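Local coordinates for putative NAD dependent dehydrogenase (Micromonospora echinospora, PDB 6NOR), which binds nicotinamide-adenine-dinucleotide and probably acts as an NAD-dependent oxidoreductase in the biosynthesis of the antibiotic gentamicin, at residues A[213-218]-A[237-242]; A[257-262]-A[275-280]. All coordinates share one frame; numbering follows the deposited sequence.

Contacts 1 and 2 show how one beta sheet, that of the GFO/IDH/MocA C-terminal domain, can be fastened by quite different chemistry. Each is partly buried, and their centres lie 26 Å apart. Contact 1 joins neighbouring strands 215-223 and 234-241, far from the annotated NAD-binding residues; it relies on backbone hydrogen bonds interrupted by a beta bulge, with aliphatic side chains and a phenylalanine turned to one side and an arginine and a glutamate, not close enough for a salt bridge, to the other. Contact 2 lies toward the other end of the sheet, where strand 260-267 meets the chain leaving strand 270-275, the outermost within this chain. Regular pairing stops there, side-chain amide, carboxylate, indole and water take over, and the cofactor is nearby.

Contact 1 (A[213-218]-A[237-242]); sequences PAIRAV and VLIEFA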
ATOM      1  N   PRO A 213       9.484  15.589 -25.362  1.00 25.41           N
ATOM      2  CA  PRO A 213       9.000  16.703 -26.175  1.00 23.17           C
ATOM      3  C   PRO A 213       9.609  18.034 -25.750  1.00 28.54           C
ATOM      4  O   PRO A 213      10.159  18.129 -24.650  1.00 28.66           O
ATOM      5  CB  PRO A 213       7.492  16.689 -25.909  1.00 17.65           C
ATOM      6  CG  PRO A 213       7.370  16.182 -24.534  1.00 20.79           C
ATOM      7  CD  PRO A 213       8.452  15.145 -24.397  1.00 24.71           C
ATOM      8  N   ALA A 214       9.510  19.041 -26.617  1.00 28.10           N
ATOM      9  CA  ALA A 214      10.021  20.377 -26.331  1.00 22.81           C
ATOM     10  C   ALA A 214       9.294  21.016 -25.160  1.00 22.59           C
ATOM     11  O   ALA A 214       8.096  20.837 -24.998  1.00 26.14           O
ATOM     12  CB  ALA A 214       9.891  21.265 -27.553  1.00 26.64           C
ATOM     13  N   ILE A 215      10.029  21.761 -24.349  1.00 22.26           N
ATOM     14  CA  ILE A 215       9.446  22.518 -23.262  1.00 22.36           C
ATOM     15  C   ILE A 215       9.144  23.944 -23.703  1.00 27.62           C
ATOM     16  O   ILE A 215      10.024  24.651 -24.156  1.00 34.95           O
ATOM     17  CB  ILE A 215      10.379  22.533 -22.060  1.00 22.36           C
ATOM     18  CG1 ILE A 215      10.504  21.112 -21.519  1.00 22.60           C
ATOM     19  CG2 ILE A 215       9.899  23.542 -21.015  1.00 22.55           C
ATOM     20  CD1 ILE A 215      11.319  20.980 -20.279  1.00 23.01           C
ATOM     21  N   ARG A 216       7.896  24.366 -23.565  1.00 28.09           N
ATOM     22  CA  ARG A 216       7.499  25.697 -24.008  1.00 27.08           C
ATOM     23  C   ARG A 216       7.672  26.761 -22.922  1.00 25.26           C
ATOM     24  O   ARG A 216       8.184  27.835 -23.191  1.00 29.01           O
ATOM     25  CB  ARG A 216       6.052  25.679 -24.493  1.00 32.09           C
ATOM     26  CG  ARG A 216       5.573  27.012 -25.063  1.00 44.23           C
ATOM     27  CD  ARG A 216       4.102  26.971 -25.476  1.00 53.37           C
ATOM     28  NE  ARG A 216       3.847  25.972 -26.508  1.00 62.71           N
ATOM     29  CZ  ARG A 216       4.170  26.123 -27.788  1.00 67.68           C
ATOM     30  NH1 ARG A 216       4.767  27.237 -28.200  1.00 69.74           N
ATOM     31  NH2 ARG A 216       3.902  25.158 -28.659  1.00 69.92           N
ATOM     32  N   ALA A 217       7.246  26.480 -21.700  1.00 19.45           N
ATOM     33  CA  ALA A 217       7.410  27.451 -20.618  1.00 21.00           C
ATOM     34  C   ALA A 217       7.643  26.798 -19.249  1.00 20.86           C
ATOM     35  O   ALA A 217       7.420  25.613 -19.074  1.00 24.70           O
ATOM     36  CB  ALA A 217       6.209  28.369 -20.560  1.00 18.15           C
ATOM     37  N   VAL A 218       8.089  27.592 -18.288  1.00 18.12           N
ATOM     38  CA  VAL A 218       8.411  27.121 -16.960  1.00 18.14           C
ATOM     39  C   VAL A 218       7.933  28.138 -15.935  1.00 23.93           C
ATOM     40  O   VAL A 218       8.014  29.343 -16.163  1.00 27.70           O
ATOM     41  CB  VAL A 218       9.935  26.884 -16.794  1.00 20.70           C
ATOM     42  CG1 VAL A 218      10.273  26.510 -15.390  1.00 21.68           C
ATOM     43  CG2 VAL A 218      10.415  25.780 -17.722  1.00 23.48           C
ATOM     44  N   VAL A 237       8.496  23.210  -9.699  1.00 20.68           N
ATOM     45  CA  VAL A 237       8.513  23.696 -11.056  1.00 18.20           C
ATOM     46  C   VAL A 237       7.255  23.252 -11.789  1.00 21.67           C
ATOM     47  O   VAL A 237       6.939  22.075 -11.821  1.00 21.92           O
ATOM     48  CB  VAL A 237       9.736  23.171 -11.821  1.00 20.91           C
ATOM     49  CG1 VAL A 237       9.814  23.790 -13.223  1.00 19.22           C
ATOM     50  CG2 VAL A 237      11.012  23.429 -11.031  1.00 18.51           C
ATOM     51  N   LEU A 238       6.548  24.199 -12.384  1.00 20.88           N
ATOM     52  CA  LEU A 238       5.491  23.865 -13.319  1.00 19.95           C
ATOM     53  C   LEU A 238       6.036  23.993 -14.733  1.00 22.56           C
ATOM     54  O   LEU A 238       6.408  25.080 -15.163  1.00 24.83           O
ATOM     55  CB  LEU A 238       4.267  24.765 -13.117  1.00 21.34           C
ATOM     56  CG  LEU A 238       3.730  24.770 -11.676  1.00 22.20           C
ATOM     57  CD1 LEU A 238       2.479  25.616 -11.559  1.00 22.26           C
ATOM     58  CD2 LEU A 238       3.489  23.346 -11.182  1.00 24.07           C
ATOM     59  N   ILE A 239       6.099  22.871 -15.441  1.00 20.35           N
ATOM     60  CA  ILE A 239       6.575  22.844 -16.811  1.00 20.47           C
ATOM     61  C   ILE A 239       5.433  22.746 -17.809  1.00 25.57           C
ATOM     62  O   ILE A 239       4.578  21.874 -17.700  1.00 24.30           O
ATOM     63  CB  ILE A 239       7.508  21.656 -17.052  1.00 22.23           C
ATOM     64  CG1 ILE A 239       8.647  21.651 -16.047  1.00 22.98           C
ATOM     65  CG2 ILE A 239       8.085  21.681 -18.457  1.00 17.91           C
ATOM     66  CD1 ILE A 239       9.492  20.401 -16.170  1.00 27.34           C
ATOM     67  N   GLU A 240       5.428  23.628 -18.798  1.00 27.50           N
ATOM     68  CA  GLU A 240       4.464  23.515 -19.878  1.00 26.83           C
ATOM     69  C   GLU A 240       5.151  22.922 -21.103  1.00 24.29           C
ATOM     70  O   GLU A 240       5.971  23.569 -21.731  1.00 25.84           O
ATOM     71  CB  GLU A 240       3.851  24.875 -20.190  1.00 37.57           C
ATOM     72  CG  GLU A 240       2.964  24.921 -21.418  1.00 53.74           C
ATOM     73  CD  GLU A 240       2.389  26.314 -21.662  1.00 68.37           C
ATOM     74  OE1 GLU A 240       2.295  26.728 -22.840  1.00 70.54           O
ATOM     75  OE2 GLU A 240       2.036  26.997 -20.671  1.00 73.33           O
ATOM     76  N   PHE A 241       4.815  21.687 -21.442  1.00 21.83           N
ATOM     77  CA  PHE A 241       5.329  21.089 -22.660  1.00 23.22           C
ATOM     78  C   PHE A 241       4.599  21.569 -23.913  1.00 25.57           C
ATOM     79  O   PHE A 241       3.502  22.098 -23.842  1.00 27.62           O
ATOM     80  CB  PHE A 241       5.273  19.568 -22.555  1.00 22.89           C
ATOM     81  CG  PHE A 241       6.189  19.020 -21.509  1.00 23.33           C
ATOM     82  CD1 PHE A 241       7.536  18.858 -21.778  1.00 17.77           C
ATOM     83  CD2 PHE A 241       5.716  18.704 -20.239  1.00 19.99           C
ATOM     84  CE1 PHE A 241       8.406  18.371 -20.804  1.00 19.50           C
ATOM     85  CE2 PHE A 241       6.574  18.218 -19.271  1.00 20.49           C
ATOM     86  CZ  PHE A 241       7.928  18.048 -19.555  1.00 17.78           C
ATOM     87  N   ALA A 242       5.232  21.366 -25.060  1.00 30.74           N
ATOM     88  CA  ALA A 242       4.755  21.878 -26.340  1.00 32.59           C
ATOM     89  C   ALA A 242       3.393  21.325 -26.767  1.00 35.70           C
ATOM     90  O   ALA A 242       2.589  22.037 -27.337  1.00 37.54           O
ATOM     91  CB  ALA A 242       5.791  21.587 -27.417  1.00 32.04           C
TER
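Glu240 O is gripped by two consecutive backbone amides: Arg216 N reaches Glu240 O at 2.8 Å, while Ala217 N comes to Glu240 O at 3.2 Å, in the carbonyl plane and on a lone pair. One residue thus faces two. Ala217 O returns the bond, accepting from Glu240 N at 2.8 Å, and Ala214 O accepts from Ala242 N beyond the irregularity. This is a classic beta bulge in the antiparallel hairpin of strands 215-223 and 234-241; Arg216 is the extra residue that shifts the register by one, and its near-helical psi (-46°) lets its N-H and that of Ala217 point to the same oxygen. On one side of the hairpin, Ile215 packs against two neighbours: its CG2 branch meets Ile239 CG2 at 3.6 Å, and Ile215 CG1 approaches Phe241 CE1 obliquely at 3.5 Å. Pro213 CG also touches the Phe241 ring, at CD1, and Ile239 CG2 lies over one ring face near the rim. Further along, Val218 CG1 abuts Val237 CG1 at 3.5 Å. Helix 334-353 covers this side, placing Thr343 on Ile215 and Val218, and Ala347 on both valines. On the other side, beside Ala217, lie Arg216 and Glu240. Arg216, its CG swung opposite the backbone nitrogen (chi1 -176°) and its chain bent at chi3, runs past the carboxylate, so that the methylene CD, 3.2 Å from Glu240 OE1, touches it before any nitrogen does. Arg216 NE stays 4.1 Å from Glu240 OE1, too far for a salt bridge, with guanidinium and carboxylate planes 48° apart. Glu240 OE2 makes a long, weak ion pair with Arg223 of the second subunit.

Contact 2 (A[257-262]-A[275-280]); sequences GGEQLT and DLWQGM
Trp277 receives the side chain of Glu259 flat over one face of its indole, where the chain enters an Asx motif just beyond the hairpin of strands 260-267 and 270-275. The carboxylate plane is tilted only 13° from the ring, Glu259 OE2 lies 3.5 Å from Trp277 CE2, and Glu259 CB makes a CH-pi contact with the five-membered ring, 4.1 Å from its centroid. Leu276 CD2 rests on the opposite face, so the indole is layered between the extended glutamate and a leucine methyl; Trp277 CD1 also touches Leu261 CB, while Leu261 N lies at the ring edge. Were Trp277 an alanine, a gap would be likely to open between Glu259 and Leu276, leaving the glutamate side chain free to turn. Next outward are the bonds that fix the backbones. Leu276 N donates to Leu261 O at 3.0 Å along an almost straight line (173°), one residue past the last antiparallel pair, Thr262 with Asp275, where Thr262 CG2 lies alongside the carboxylate. Folded back at chi2 (70°), Gln278 sends NE2 to Glu259 O at 2.9 Å, with that oxygen in the plane of its amide. In the Asx motif, Gln278 N reaches Asp275 OD1 at 2.8 Å from above the carboxylate plane. A water accepts from Leu261 N and Trp277 N, bridging the two backbones where direct pairing has ceased. Farther out, Phe145 and Phe151 pack on both leucines, and Trp307 on the indole. The NAD pocket is close: the Trp277 side chain is about 7 Å from that of Tyr313. Lys150 NZ hydrogen-bonds both Asp275 O and Gly279 O, bringing carbonyls four residues apart onto one ammonium group.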
ATOM      1  N   GLY A 257      12.194  11.063   7.263  1.00 18.55           N
ATOM      2  CA  GLY A 257      11.600   9.739   7.183  1.00 18.20           C
ATOM      3  C   GLY A 257      12.139   8.813   6.119  1.00 18.08           C
ATOM      4  O   GLY A 257      11.749   7.643   6.052  1.00 25.25           O
ATOM      5  N   GLY A 258      13.043   9.323   5.290  1.00 20.45           N
ATOM      6  CA  GLY A 258      13.613   8.546   4.202  1.00 17.94           C
ATOM      7  C   GLY A 258      13.343   9.143   2.831  1.00 17.92           C
ATOM      8  O   GLY A 258      12.316   9.767   2.593  1.00 20.54           O
ATOM      9  N   GLU A 259      14.308   8.964   1.944  1.00 22.81           N
ATOM     10  CA  GLU A 259      14.209   9.308   0.538  1.00 22.55           C
ATOM     11  C   GLU A 259      12.891   8.888  -0.130  1.00 22.40           C
ATOM     12  O   GLU A 259      12.416   7.775   0.069  1.00 19.16           O
ATOM     13  CB  GLU A 259      15.378   8.656  -0.196  1.00 30.59           C
ATOM     14  CG  GLU A 259      16.043   9.514  -1.239  1.00 41.45           C
ATOM     15  CD  GLU A 259      17.305   8.868  -1.765  1.00 55.20           C
ATOM     16  OE1 GLU A 259      17.938   9.450  -2.672  1.00 64.59           O
ATOM     17  OE2 GLU A 259      17.663   7.774  -1.271  1.00 60.03           O
ATOM     18  N   GLN A 260      12.305   9.792  -0.909  1.00 17.86           N
ATOM     19  CA  GLN A 260      11.119   9.469  -1.705  1.00 22.45           C
ATOM     20  C   GLN A 260      11.377   9.818  -3.165  1.00 17.82           C
ATOM     21  O   GLN A 260      11.833  10.914  -3.475  1.00 17.94           O
ATOM     22  CB  GLN A 260       9.864  10.239  -1.238  1.00 21.15           C
ATOM     23  CG  GLN A 260       9.465  10.155   0.211  1.00 30.23           C
ATOM     24  CD  GLN A 260       8.240  11.032   0.506  1.00 31.85           C
ATOM     25  OE1 GLN A 260       7.598  11.532  -0.406  1.00 33.13           O
ATOM     26  NE2 GLN A 260       7.928  11.224   1.777  1.00 18.21           N
ATOM     27  N   LEU A 261      11.056   8.911  -4.073  1.00 17.77           N
ATOM     28  CA  LEU A 261      11.125   9.246  -5.488  1.00 17.74           C
ATOM     29  C   LEU A 261       9.992   8.567  -6.243  1.00 17.74           C
ATOM     30  O   LEU A 261       9.942   7.351  -6.343  1.00 17.70           O
ATOM     31  CB  LEU A 261      12.509   8.873  -6.081  1.00 17.67           C
ATOM     32  CG  LEU A 261      12.732   9.149  -7.577  1.00 17.64           C
ATOM     33  CD1 LEU A 261      12.283  10.549  -7.993  1.00 17.68           C
ATOM     34  CD2 LEU A 261      14.190   8.879  -8.039  1.00 17.58           C
ATOM     35  N   THR A 262       9.088   9.369  -6.785  1.00 17.78           N
ATOM     36  CA  THR A 262       7.940   8.845  -7.519  1.00 17.79           C
ATOM     37  C   THR A 262       7.696   9.546  -8.870  1.00 17.79           C
ATOM     38  O   THR A 262       8.005  10.721  -9.072  1.00 17.81           O
ATOM     39  CB  THR A 262       6.636   8.953  -6.695  1.00 26.59           C
ATOM     40  OG1 THR A 262       6.314  10.329  -6.509  1.00 28.92           O
ATOM     41  CG2 THR A 262       6.754   8.272  -5.307  1.00 17.89           C
ATOM     42  N   ASP A 275       7.121   3.930  -7.895  1.00 19.51           N
ATOM     43  CA  ASP A 275       7.663   4.386  -6.638  1.00 17.69           C
ATOM     44  C   ASP A 275       8.954   3.637  -6.361  1.00 17.62           C
ATOM     45  O   ASP A 275       8.946   2.420  -6.170  1.00 28.11           O
ATOM     46  CB  ASP A 275       6.628   4.151  -5.531  1.00 30.44           C
ATOM     47  CG  ASP A 275       7.001   4.784  -4.222  1.00 40.28           C
ATOM     48  OD1 ASP A 275       8.206   4.857  -3.898  1.00 44.83           O
ATOM     49  OD2 ASP A 275       6.070   5.190  -3.491  1.00 44.93           O
ATOM     50  N   LEU A 276      10.064   4.355  -6.334  1.00 17.60           N
ATOM     51  CA  LEU A 276      11.366   3.713  -6.183  1.00 17.55           C
ATOM     52  C   LEU A 276      11.619   3.196  -4.770  1.00 17.55           C
ATOM     53  O   LEU A 276      11.756   1.994  -4.564  1.00 18.94           O
ATOM     54  CB  LEU A 276      12.480   4.674  -6.579  1.00 17.53           C
ATOM     55  CG  LEU A 276      13.882   4.085  -6.630  1.00 24.24           C
ATOM     56  CD1 LEU A 276      13.925   2.916  -7.593  1.00 24.57           C
ATOM     57  CD2 LEU A 276      14.916   5.133  -7.017  1.00 17.48           C
ATOM     58  N   TRP A 277      11.692   4.107  -3.809  1.00 17.60           N
ATOM     59  CA  TRP A 277      12.071   3.767  -2.436  1.00 17.61           C
ATOM     60  C   TRP A 277      10.936   3.192  -1.582  1.00 24.15           C
ATOM     61  O   TRP A 277      11.204   2.385  -0.702  1.00 19.19           O
ATOM     62  CB  TRP A 277      12.658   4.993  -1.742  1.00 17.65           C
ATOM     63  CG  TRP A 277      13.837   5.520  -2.490  1.00 17.61           C
ATOM     64  CD1 TRP A 277      13.926   6.694  -3.170  1.00 17.63           C
ATOM     65  CD2 TRP A 277      15.072   4.845  -2.690  1.00 23.92           C
ATOM     66  NE1 TRP A 277      15.155   6.806  -3.772  1.00 19.21           N
ATOM     67  CE2 TRP A 277      15.878   5.677  -3.491  1.00 23.83           C
ATOM     68  CE3 TRP A 277      15.584   3.615  -2.260  1.00 25.51           C
ATOM     69  CZ2 TRP A 277      17.177   5.327  -3.857  1.00 31.28           C
ATOM     70  CZ3 TRP A 277      16.873   3.270  -2.633  1.00 32.49           C
ATOM     71  CH2 TRP A 277      17.652   4.126  -3.423  1.00 35.84           C
ATOM     72  N   GLN A 278       9.683   3.584  -1.850  1.00 17.71           N
ATOM     73  CA  GLN A 278       8.539   3.034  -1.108  1.00 20.03           C
ATOM     74  C   GLN A 278       7.835   1.936  -1.908  1.00 21.09           C
ATOM     75  O   GLN A 278       6.777   1.479  -1.523  1.00 25.35           O
ATOM     76  CB  GLN A 278       7.516   4.123  -0.735  1.00 17.86           C
ATOM     77  CG  GLN A 278       7.969   5.091   0.345  1.00 20.39           C
ATOM     78  CD  GLN A 278       9.072   6.038  -0.126  1.00 22.82           C
ATOM     79  OE1 GLN A 278       8.912   6.769  -1.107  1.00 25.54           O
ATOM     80  NE2 GLN A 278      10.199   6.016   0.568  1.00 17.84           N
ATOM     81  N   GLY A 279       8.422   1.521  -3.023  1.00 18.75           N
ATOM     82  CA  GLY A 279       7.835   0.460  -3.821  1.00 17.64           C
ATOM     83  C   GLY A 279       8.729  -0.758  -3.959  1.00 17.56           C
ATOM     84  O   GLY A 279       8.700  -1.454  -4.965  1.00 19.43           O
ATOM     85  N   MET A 280       9.524  -1.036  -2.941  1.00 17.55           N
ATOM     86  CA  MET A 280      10.435  -2.149  -3.044  1.00 17.48           C
ATOM     87  C   MET A 280       9.865  -3.451  -2.503  1.00 19.07           C
ATOM     88  O   MET A 280      10.465  -4.495  -2.685  1.00 23.58           O
ATOM     89  CB  MET A 280      11.752  -1.801  -2.371  1.00 25.08           C
ATOM     90  CG  MET A 280      12.767  -1.538  -3.443  1.00 30.80           C
ATOM     91  SD  MET A 280      14.334  -0.880  -3.007  1.00 33.64           S
ATOM     92  CE  MET A 280      14.752  -0.075  -4.531  1.00 19.59           C
TER
HETATM   93  O   HOH W   1       9.993   6.598  -3.345  1.00 17.75           O